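Long-range contacts in haloacid dehalogenase domain protein hydrolase (Planctomyces limnophilus, PDB 4OVY), which binds calcium and is probably a hydrolase, perhaps a phosphatase, of the haloacid dehalogenase (HAD) superfamily: residues A15-Y19 and N251-L255; L61-R65 and F80-K86; E137-M143 and W298-P303. All blocks are in the same frame, centred on the assembly; numbering follows the deposited sequence.

Contact 1 (A15-Y19 and N251-L255); sequences AILEY and NGLGL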
loop_
_atom_site.group_PDB
_atom_site.type_symbol
_atom_site.label_atom_id
_atom_site.label_comp_id
_atom_site.label_asym_id
_atom_site.label_seq_id
_atom_site.Cartn_x
_atom_site.Cartn_y
_atom_site.Cartn_z
ATOM N N ALA A 15 -7.752 -21.623 -19.327
ATOM C CA ALA A 15 -6.560 -20.819 -19.063
ATOM C C ALA A 15 -6.320 -20.607 -17.571
ATOM O O ALA A 15 -5.187 -20.703 -17.109
ATOM C CB ALA A 15 -6.666 -19.473 -19.763
ATOM N N ILE A 16 -7.382 -20.311 -16.824
ATOM C CA ILE A 16 -7.260 -20.058 -15.396
ATOM C C ILE A 16 -6.786 -21.313 -14.670
ATOM O O ILE A 16 -5.811 -21.261 -13.922
ATOM C CB ILE A 16 -8.579 -19.550 -14.781
ATOM C CG1 ILE A 16 -8.868 -18.133 -15.280
ATOM C CG2 ILE A 16 -8.500 -19.563 -13.258
ATOM C CD1 ILE A 16 -10.286 -17.676 -15.029
ATOM N N LEU A 17 -7.460 -22.435 -14.913
ATOM C CA LEU A 17 -7.120 -23.683 -14.224
ATOM C C LEU A 17 -5.699 -24.136 -14.559
ATOM O O LEU A 17 -4.947 -24.517 -13.667
ATOM C CB LEU A 17 -8.134 -24.784 -14.554
ATOM C CG LEU A 17 -9.567 -24.548 -14.060
ATOM C CD1 LEU A 17 -10.500 -25.589 -14.659
ATOM C CD2 LEU A 17 -9.659 -24.555 -12.538
ATOM N N GLU A 18 -5.340 -24.070 -15.843
ATOM C CA GLU A 18 -4.011 -24.470 -16.322
ATOM C C GLU A 18 -2.910 -23.602 -15.707
ATOM O O GLU A 18 -1.890 -24.108 -15.222
ATOM C CB GLU A 18 -3.957 -24.371 -17.856
ATOM C CG GLU A 18 -2.677 -24.880 -18.510
ATOM C CD GLU A 18 -2.865 -25.207 -19.993
ATOM O OE1 GLU A 18 -3.484 -24.380 -20.708
ATOM O OE2 GLU A 18 -2.403 -26.291 -20.448
ATOM N N TYR A 19 -3.125 -22.295 -15.732
ATOM C CA TYR A 19 -2.135 -21.353 -15.231
ATOM C C TYR A 19 -1.935 -21.493 -13.723
ATOM O O TYR A 19 -0.799 -21.566 -13.244
ATOM C CB TYR A 19 -2.548 -19.926 -15.581
ATOM C CG TYR A 19 -1.509 -18.900 -15.219
ATOM C CD1 TYR A 19 -0.357 -18.763 -15.985
ATOM C CD2 TYR A 19 -1.676 -18.063 -14.121
ATOM C CE1 TYR A 19 0.605 -17.819 -15.669
ATOM C CE2 TYR A 19 -0.715 -17.108 -13.794
ATOM C CZ TYR A 19 0.424 -16.995 -14.568
ATOM O OH TYR A 19 1.383 -16.062 -14.258
ATOM N N ASN A 251 5.633 -13.088 -18.094
ATOM C CA ASN A 251 4.777 -14.004 -18.820
ATOM C C ASN A 251 3.512 -14.305 -18.041
ATOM O O ASN A 251 3.054 -15.446 -18.016
ATOM C CB ASN A 251 5.527 -15.299 -19.154
ATOM C CG ASN A 251 6.311 -15.199 -20.451
ATOM O OD1 ASN A 251 7.243 -15.969 -20.691
ATOM N ND2 ASN A 251 5.937 -14.243 -21.296
ATOM N N GLY A 252 2.932 -13.278 -17.424
ATOM C CA GLY A 252 1.757 -13.492 -16.595
ATOM C C GLY A 252 0.491 -13.648 -17.422
ATOM O O GLY A 252 0.518 -13.548 -18.658
ATOM N N LEU A 253 -0.622 -13.888 -16.731
ATOM C CA LEU A 253 -1.910 -14.137 -17.369
ATOM C C LEU A 253 -2.815 -12.914 -17.238
ATOM O O LEU A 253 -2.994 -12.377 -16.144
ATOM C CB LEU A 253 -2.591 -15.359 -16.739
ATOM C CG LEU A 253 -3.969 -15.748 -17.287
ATOM C CD1 LEU A 253 -3.873 -16.162 -18.751
ATOM C CD2 LEU A 253 -4.593 -16.866 -16.462
ATOM N N GLY A 254 -3.369 -12.472 -18.359
ATOM C CA GLY A 254 -4.336 -11.375 -18.363
ATOM C C GLY A 254 -5.675 -11.816 -18.926
ATOM O O GLY A 254 -5.737 -12.503 -19.960
ATOM N N LEU A 255 -6.749 -11.432 -18.244
ATOM C CA LEU A 255 -8.093 -11.696 -18.733
ATOM C C LEU A 255 -8.930 -10.434 -18.793
ATOM O O LEU A 255 -8.715 -9.486 -18.031
ATOM C CB LEU A 255 -8.796 -12.746 -17.867
ATOM C CG LEU A 255 -8.096 -14.115 -17.872
ATOM C CD1 LEU A 255 -7.462 -14.376 -16.518
ATOM C CD2 LEU A 255 -9.063 -15.237 -18.217
#
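A CH-pi contact anchors this pairing of a helix with the start of a strand: Leu253 CB sits 3.8 Å from the centroid of the Tyr19 ring, only 7° off the ring normal. One face of the Tyr19 ring is covered by the Leu253 side chain, and the Tyr19 OH comes within 3.5 Å of Gly252 CA. That hydroxyl also has a weak hydrogen bond with the Val229 carbonyl. The helix 11-24 here packs on strand 253-260 of the central, mostly parallel sheet of a Rossmann-like HAD fold; the two local axes run nearly antiparallel, at 161° and 10.2 Å apart. The remaining contacts are aliphatic. Leu253 CD2 reaches Tyr19 CB at 3.8 Å, and Leu253 CD1 lies 4.4 Å from Ala15 CB. Two residues along the strand, Leu255 points to the same side and meets Ile16, with CD2 to CG1 at 4.1 Å. No hydrogen bond joins the segments; the strand backbone bonds instead to Val229 and Ala231 and, through Gly254, to Ile290.

Contact 2 (L61-R65 and F80-K86); sequences LDRVR and FRAVIEK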
loop_
_atom_site.group_PDB
_atom_site.type_symbol
_atom_site.label_atom_id
_atom_site.label_comp_id
_atom_site.label_asym_id
_atom_site.label_seq_id
_atom_site.Cartn_x
_atom_site.Cartn_y
_atom_site.Cartn_z
ATOM N N LEU A 61 -23.878 11.474 -6.983
ATOM C CA LEU A 61 -25.155 12.085 -7.358
ATOM C C LEU A 61 -26.071 12.306 -6.152
ATOM O O LEU A 61 -26.636 13.398 -5.978
ATOM C CB LEU A 61 -25.876 11.237 -8.422
ATOM C CG LEU A 61 -25.628 11.625 -9.887
ATOM C CD1 LEU A 61 -24.151 11.789 -10.225
ATOM C CD2 LEU A 61 -26.290 10.631 -10.834
ATOM N N ASP A 62 -26.223 11.278 -5.322
ATOM C CA ASP A 62 -27.073 11.394 -4.130
ATOM C C ASP A 62 -26.500 12.405 -3.143
ATOM O O ASP A 62 -27.242 13.205 -2.549
ATOM C CB ASP A 62 -27.269 10.035 -3.451
ATOM C CG ASP A 62 -28.237 9.136 -4.204
ATOM O OD1 ASP A 62 -28.921 9.627 -5.132
ATOM O OD2 ASP A 62 -28.320 7.932 -3.860
ATOM N N ARG A 63 -25.181 12.390 -2.985
ATOM C CA ARG A 63 -24.518 13.336 -2.083
ATOM C C ARG A 63 -24.696 14.784 -2.549
ATOM O O ARG A 63 -25.015 15.648 -1.745
ATOM C CB ARG A 63 -23.040 12.992 -1.931
ATOM C CG ARG A 63 -22.782 11.650 -1.251
ATOM C CD ARG A 63 -23.300 11.600 0.174
ATOM N NE ARG A 63 -22.665 12.607 1.019
ATOM C CZ ARG A 63 -23.143 13.027 2.184
ATOM N NH1 ARG A 63 -24.285 12.549 2.674
ATOM N NH2 ARG A 63 -22.469 13.947 2.859
ATOM N N VAL A 64 -24.502 15.038 -3.841
ATOM C CA VAL A 64 -24.700 16.384 -4.405
ATOM C C VAL A 64 -26.144 16.840 -4.193
ATOM O O VAL A 64 -26.394 17.964 -3.750
ATOM C CB VAL A 64 -24.309 16.440 -5.901
ATOM C CG1 VAL A 64 -24.831 17.707 -6.577
ATOM C CG2 VAL A 64 -22.798 16.349 -6.048
ATOM N N ARG A 65 -27.094 15.958 -4.484
ATOM C CA ARG A 65 -28.508 16.276 -4.274
ATOM C C ARG A 65 -28.811 16.636 -2.822
ATOM O O ARG A 65 -29.554 17.578 -2.562
ATOM C CB ARG A 65 -29.397 15.125 -4.737
ATOM C CG ARG A 65 -29.442 15.009 -6.247
ATOM C CD ARG A 65 -30.516 14.053 -6.721
ATOM N NE ARG A 65 -30.281 13.673 -8.111
ATOM C CZ ARG A 65 -29.754 12.518 -8.519
ATOM N NH1 ARG A 65 -29.400 11.570 -7.650
ATOM N NH2 ARG A 65 -29.591 12.304 -9.820
ATOM N N PHE A 80 -21.619 19.998 -11.155
ATOM C CA PHE A 80 -22.768 19.968 -10.250
ATOM C C PHE A 80 -24.074 20.229 -10.987
ATOM O O PHE A 80 -25.084 19.594 -10.695
ATOM C CB PHE A 80 -22.577 20.973 -9.115
ATOM C CG PHE A 80 -21.281 20.789 -8.380
ATOM C CD1 PHE A 80 -21.157 19.811 -7.406
ATOM C CD2 PHE A 80 -20.171 21.563 -8.698
ATOM C CE1 PHE A 80 -19.957 19.625 -6.743
ATOM C CE2 PHE A 80 -18.967 21.382 -8.038
ATOM C CZ PHE A 80 -18.860 20.413 -7.054
ATOM N N ARG A 81 -24.037 21.149 -11.949
ATOM C CA ARG A 81 -25.186 21.437 -12.813
ATOM C C ARG A 81 -25.677 20.153 -13.487
ATOM O O ARG A 81 -26.869 19.819 -13.423
ATOM C CB ARG A 81 -24.792 22.490 -13.861
ATOM C CG ARG A 81 -25.934 23.082 -14.683
ATOM C CD ARG A 81 -26.454 22.157 -15.777
ATOM N NE ARG A 81 -25.381 21.545 -16.562
ATOM C CZ ARG A 81 -25.540 20.526 -17.409
ATOM N NH1 ARG A 81 -24.490 20.052 -18.064
ATOM N NH2 ARG A 81 -26.735 19.979 -17.615
ATOM N N ALA A 82 -24.755 19.429 -14.120
ATOM C CA ALA A 82 -25.084 18.155 -14.770
ATOM C C ALA A 82 -25.698 17.163 -13.785
ATOM O O ALA A 82 -26.657 16.460 -14.116
ATOM C CB ALA A 82 -23.846 17.549 -15.414
ATOM N N VAL A 83 -25.152 17.114 -12.572
ATOM C CA VAL A 83 -25.661 16.204 -11.539
ATOM C C VAL A 83 -27.100 16.569 -11.170
ATOM O O VAL A 83 -27.984 15.708 -11.142
ATOM C CB VAL A 83 -24.779 16.217 -10.273
ATOM C CG1 VAL A 83 -25.385 15.341 -9.186
ATOM C CG2 VAL A 83 -23.361 15.760 -10.589
ATOM N N ILE A 84 -27.325 17.854 -10.911
ATOM C CA ILE A 84 -28.640 18.358 -10.524
ATOM C C ILE A 84 -29.675 18.173 -11.635
ATOM O O ILE A 84 -30.812 17.782 -11.364
ATOM C CB ILE A 84 -28.558 19.842 -10.109
ATOM C CG1 ILE A 84 -27.793 19.961 -8.787
ATOM C CG2 ILE A 84 -29.950 20.459 -9.978
ATOM C CD1 ILE A 84 -27.375 21.373 -8.436
ATOM N N GLU A 85 -29.286 18.448 -12.879
ATOM C CA GLU A 85 -30.206 18.311 -14.014
ATOM C C GLU A 85 -30.268 16.892 -14.576
ATOM O O GLU A 85 -30.942 16.658 -15.580
ATOM C CB GLU A 85 -29.844 19.301 -15.123
ATOM C CG GLU A 85 -29.921 20.748 -14.667
ATOM C CD GLU A 85 -29.798 21.748 -15.797
ATOM O OE1 GLU A 85 -29.477 21.342 -16.936
ATOM O OE2 GLU A 85 -30.021 22.951 -15.534
ATOM N N LYS A 86 -29.569 15.954 -13.938
ATOM C CA LYS A 86 -29.633 14.538 -14.304
ATOM C C LYS A 86 -29.141 14.309 -15.738
ATOM O O LYS A 86 -29.723 13.526 -16.488
ATOM C CB LYS A 86 -31.063 14.005 -14.128
ATOM C CG LYS A 86 -31.699 14.352 -12.786
ATOM C CD LYS A 86 -33.175 13.998 -12.754
ATOM C CE LYS A 86 -33.831 14.503 -11.480
ATOM N NZ LYS A 86 -35.301 14.271 -11.480
#
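The two helical segments cross almost at right angles, with 96° between their directions and 9.7 Å between their axes. Their backbones come closest at Leu61 and Val83, whose CA atoms are 5.9 Å apart. The second helix is short and ends in a Schellman motif: Lys86 adopts positive phi, and its N bonds back to Val83 O at 3.2 Å. Val83 faces the crossing and fills its middle. Its CG1 lies 3.6 Å from Val64 CG1 and 3.8 Å from Leu61 CG, so one methyl group packs against residues i and i+3 of helix 55-67, about one turn apart. Val64 continues the apolar surface, its CG2 touching the edge of the Phe80 ring at CD1 (4.1 Å) and its CG1 approaching Ile84 CG1 at 4.3 Å. Trp74 stacks on Phe80, while Leu91 and Leu102 close further sides of the cluster. Toward solvent, the Arg65 side chain extends over the helix end, where NH2 is 4.2 Å from Lys86 CG, although Lys86 is poorly ordered. Arg65 NH1 is held by a salt bridge to Asp62 OD1 at 3.2 Å, and Arg81 pairs likewise with Glu85 (NH2 to OE1, 3.1 Å). The arrangement is a near-orthogonal helix-helix packing within an all-helical region that follows the first strand of the HAD core, consistent with a cap inserted at that point, as in many relatives.

Contact 3 (E137-M143 and W298-P303); sequences ECVYQPM and WKVIFP. With EDO (1,2-ethanediol), chain F.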
loop_
_atom_site.group_PDB
_atom_site.type_symbol
_atom_site.label_atom_id
_atom_site.label_comp_id
_atom_site.label_asym_id
_atom_site.label_seq_id
_atom_site.Cartn_x
_atom_site.Cartn_y
_atom_site.Cartn_z
ATOM N N GLU A 137 -24.745 -6.510 -3.787
ATOM C CA GLU A 137 -25.279 -7.793 -4.254
ATOM C C GLU A 137 -25.246 -7.917 -5.779
ATOM O O GLU A 137 -25.564 -8.984 -6.327
ATOM C CB GLU A 137 -26.698 -8.015 -3.733
ATOM C CG GLU A 137 -26.746 -8.328 -2.247
ATOM C CD GLU A 137 -28.160 -8.523 -1.722
ATOM O OE1 GLU A 137 -29.061 -8.909 -2.503
ATOM O OE2 GLU A 137 -28.369 -8.285 -0.516
ATOM N N CYS A 138 -24.837 -6.845 -6.461
ATOM C CA CYS A 138 -24.683 -6.866 -7.909
ATOM C C CYS A 138 -23.234 -7.190 -8.286
ATOM O O CYS A 138 -22.676 -6.656 -9.249
ATOM C CB CYS A 138 -25.167 -5.543 -8.502
ATOM S SG CYS A 138 -26.902 -5.196 -8.090
ATOM N N VAL A 139 -22.646 -8.092 -7.507
ATOM C CA VAL A 139 -21.300 -8.593 -7.738
ATOM C C VAL A 139 -21.426 -9.887 -8.533
ATOM O O VAL A 139 -22.490 -10.519 -8.542
ATOM C CB VAL A 139 -20.531 -8.829 -6.419
ATOM C CG1 VAL A 139 -20.345 -7.514 -5.665
ATOM C CG2 VAL A 139 -21.232 -9.852 -5.530
ATOM N N TYR A 140 -20.350 -10.267 -9.214
ATOM C CA TYR A 140 -20.369 -11.434 -10.089
ATOM C C TYR A 140 -19.973 -12.698 -9.341
ATOM O O TYR A 140 -18.838 -12.839 -8.890
ATOM C CB TYR A 140 -19.460 -11.219 -11.294
ATOM C CG TYR A 140 -19.770 -9.962 -12.080
ATOM C CD1 TYR A 140 -21.084 -9.557 -12.313
ATOM C CD2 TYR A 140 -18.745 -9.179 -12.593
ATOM C CE1 TYR A 140 -21.363 -8.413 -13.034
ATOM C CE2 TYR A 140 -19.016 -8.033 -13.321
ATOM C CZ TYR A 140 -20.319 -7.649 -13.534
ATOM O OH TYR A 140 -20.589 -6.504 -14.249
ATOM N N GLN A 141 -20.929 -13.613 -9.216
ATOM C CA GLN A 141 -20.727 -14.865 -8.510
ATOM C C GLN A 141 -19.536 -15.660 -9.068
ATOM O O GLN A 141 -18.748 -16.206 -8.291
ATOM C CB GLN A 141 -22.018 -15.698 -8.538
ATOM C CG GLN A 141 -21.887 -17.113 -7.998
ATOM C CD GLN A 141 -21.548 -17.167 -6.516
ATOM O OE1 GLN A 141 -21.956 -16.307 -5.731
ATOM N NE2 GLN A 141 -20.816 -18.197 -6.124
ATOM N N PRO A 142 -19.384 -15.717 -10.408
ATOM C CA PRO A 142 -18.204 -16.406 -10.931
ATOM C C PRO A 142 -16.879 -15.768 -10.499
ATOM O O PRO A 142 -15.885 -16.473 -10.324
ATOM C CB PRO A 142 -18.393 -16.323 -12.452
ATOM C CG PRO A 142 -19.862 -16.184 -12.635
ATOM C CD PRO A 142 -20.305 -15.330 -11.486
HETATM N N MSE A 143 -16.862 -14.455 -10.303
HETATM C CA MSE A 143 -15.642 -13.785 -9.854
HETATM C C MSE A 143 -15.420 -14.022 -8.382
HETATM O O MSE A 143 -14.284 -14.118 -7.941
HETATM C CB MSE A 143 -15.668 -12.287 -10.184
HETATM C CG MSE A 143 -15.775 -12.044 -11.690
HETATM SE SE MSE A 143 -14.194 -12.715 -12.674
HETATM C CE MSE A 143 -12.940 -11.322 -12.074
ATOM N N TRP A 298 -20.485 -18.015 -18.317
ATOM C CA TRP A 298 -20.913 -17.972 -16.921
ATOM C C TRP A 298 -22.323 -18.538 -16.758
ATOM O O TRP A 298 -23.266 -18.073 -17.408
ATOM C CB TRP A 298 -20.861 -16.524 -16.392
ATOM C CG TRP A 298 -19.469 -16.002 -16.125
ATOM C CD1 TRP A 298 -18.291 -16.696 -16.217
ATOM C CD2 TRP A 298 -19.120 -14.692 -15.658
ATOM N NE1 TRP A 298 -17.240 -15.896 -15.864
ATOM C CE2 TRP A 298 -17.716 -14.663 -15.510
ATOM C CE3 TRP A 298 -19.855 -13.547 -15.346
ATOM C CZ2 TRP A 298 -17.030 -13.526 -15.074
ATOM C CZ3 TRP A 298 -19.170 -12.410 -14.913
ATOM C CH2 TRP A 298 -17.773 -12.411 -14.783
ATOM N N LYS A 299 -22.456 -19.528 -15.874
ATOM C CA LYS A 299 -23.718 -20.242 -15.664
ATOM C C LYS A 299 -24.731 -19.368 -14.940
ATOM O O LYS A 299 -25.936 -19.499 -15.148
ATOM C CB LYS A 299 -23.496 -21.513 -14.837
ATOM C CG LYS A 299 -22.636 -22.583 -15.499
ATOM C CD LYS A 299 -22.621 -23.844 -14.630
ATOM C CE LYS A 299 -21.456 -24.766 -14.940
ATOM N NZ LYS A 299 -21.659 -25.479 -16.222
ATOM N N VAL A 300 -24.221 -18.505 -14.067
ATOM C CA VAL A 300 -25.015 -17.493 -13.377
ATOM C C VAL A 300 -24.196 -16.213 -13.341
ATOM O O VAL A 300 -22.979 -16.260 -13.477
ATOM C CB VAL A 300 -25.397 -17.923 -11.933
ATOM C CG1 VAL A 300 -26.209 -19.208 -11.961
ATOM C CG2 VAL A 300 -24.169 -18.096 -11.046
ATOM N N ILE A 301 -24.859 -15.070 -13.183
ATOM C CA ILE A 301 -24.151 -13.800 -13.089
ATOM C C ILE A 301 -24.015 -13.368 -11.630
ATOM O O ILE A 301 -22.901 -13.203 -11.129
ATOM C CB ILE A 301 -24.852 -12.693 -13.901
ATOM C CG1 ILE A 301 -25.048 -13.132 -15.355
ATOM C CG2 ILE A 301 -24.065 -11.385 -13.826
ATOM C CD1 ILE A 301 -23.775 -13.503 -16.079
ATOM N N PHE A 302 -25.147 -13.198 -10.953
ATOM C CA PHE A 302 -25.162 -12.690 -9.586
ATOM C C PHE A 302 -25.430 -13.813 -8.581
ATOM O O PHE A 302 -26.027 -14.822 -8.934
ATOM C CB PHE A 302 -26.225 -11.599 -9.446
ATOM C CG PHE A 302 -26.067 -10.479 -10.436
ATOM C CD1 PHE A 302 -25.036 -9.559 -10.307
ATOM C CD2 PHE A 302 -26.926 -10.364 -11.510
ATOM C CE1 PHE A 302 -24.876 -8.531 -11.223
ATOM C CE2 PHE A 302 -26.776 -9.344 -12.434
ATOM C CZ PHE A 302 -25.751 -8.426 -12.290
ATOM N N PRO A 303 -24.992 -13.634 -7.324
ATOM C CA PRO A 303 -25.347 -14.602 -6.281
ATOM C C PRO A 303 -26.845 -14.600 -5.979
ATOM O O PRO A 303 -27.530 -13.604 -6.225
ATOM C CB PRO A 303 -24.562 -14.139 -5.047
ATOM C CG PRO A 303 -23.802 -12.923 -5.439
ATOM C CD PRO A 303 -24.223 -12.490 -6.806
HETATM C C1 EDO F . -17.271 -17.994 -2.574
HETATM O O1 EDO F . -16.801 -19.245 -3.082
HETATM C C2 EDO F . -18.497 -17.567 -3.366
HETATM O O2 EDO F . -19.497 -18.591 -3.286
#
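Trp298 forms the apolar centre, with Pro142 lying over one face of its indole: Pro142 CB is 3.5 Å from the centroid of the five-membered ring in a CH-pi contact. Tyr140 CG approaches Trp298 CZ3 at 3.8 Å, the two rings meeting obliquely, and Met143, present as selenomethionine, adds its CG, 3.7 Å from Trp298 CH2. Further along, Phe302 CE1 lies 4.0 Å from Tyr140 CE1 and 4.1 Å from Cys138 CB, and Pro303 CG rests 4.0 Å from Val139 CG2. Between these groups the backbones are tied by one hydrogen bond, Gln141 N to Ile301 O at 2.8 Å. Two CA-H...O contacts flank it, from Tyr140 CA to Ile301 O (3.3 Å) and from Phe302 CA to Val139 O (3.6 Å). On the buried side, Tyr140 OH is hydrogen-bonded to Glu265. At the outer edge, Gln141 NE2 bonds to Glu145 and to O2 of a 1,2-ethanediol (3.2 Å), probably from the crystallisation liquor, and Glu137 pairs with Arg133. The C-terminal tail thus clasps the N-terminus of helix 141-152, with Tyr140 at its N-cap position, close to the calcium site of the HAD fold.

In the fold
Contacts 1 and 3 are near neighbours, their centres 20 Å apart and nearest atoms about 7 Å apart; their segments alternate along the chain. Helix 141-152, which begins in contact 3, also packs on Ile16 of contact 1 through Leu146, and Trp7 touches both contacts. Contact 3 is nearer the calcium held by Asp42, Asp44 and Asn234: the Tyr140 side chain is about 9 Å from the ion, against about 13 Å for that of Leu255 in contact 1. Contact 2 lies away from this site, its centre 30 Å from that of contact 3 and 42 Å from that of contact 1, across the chain's centre from the latter.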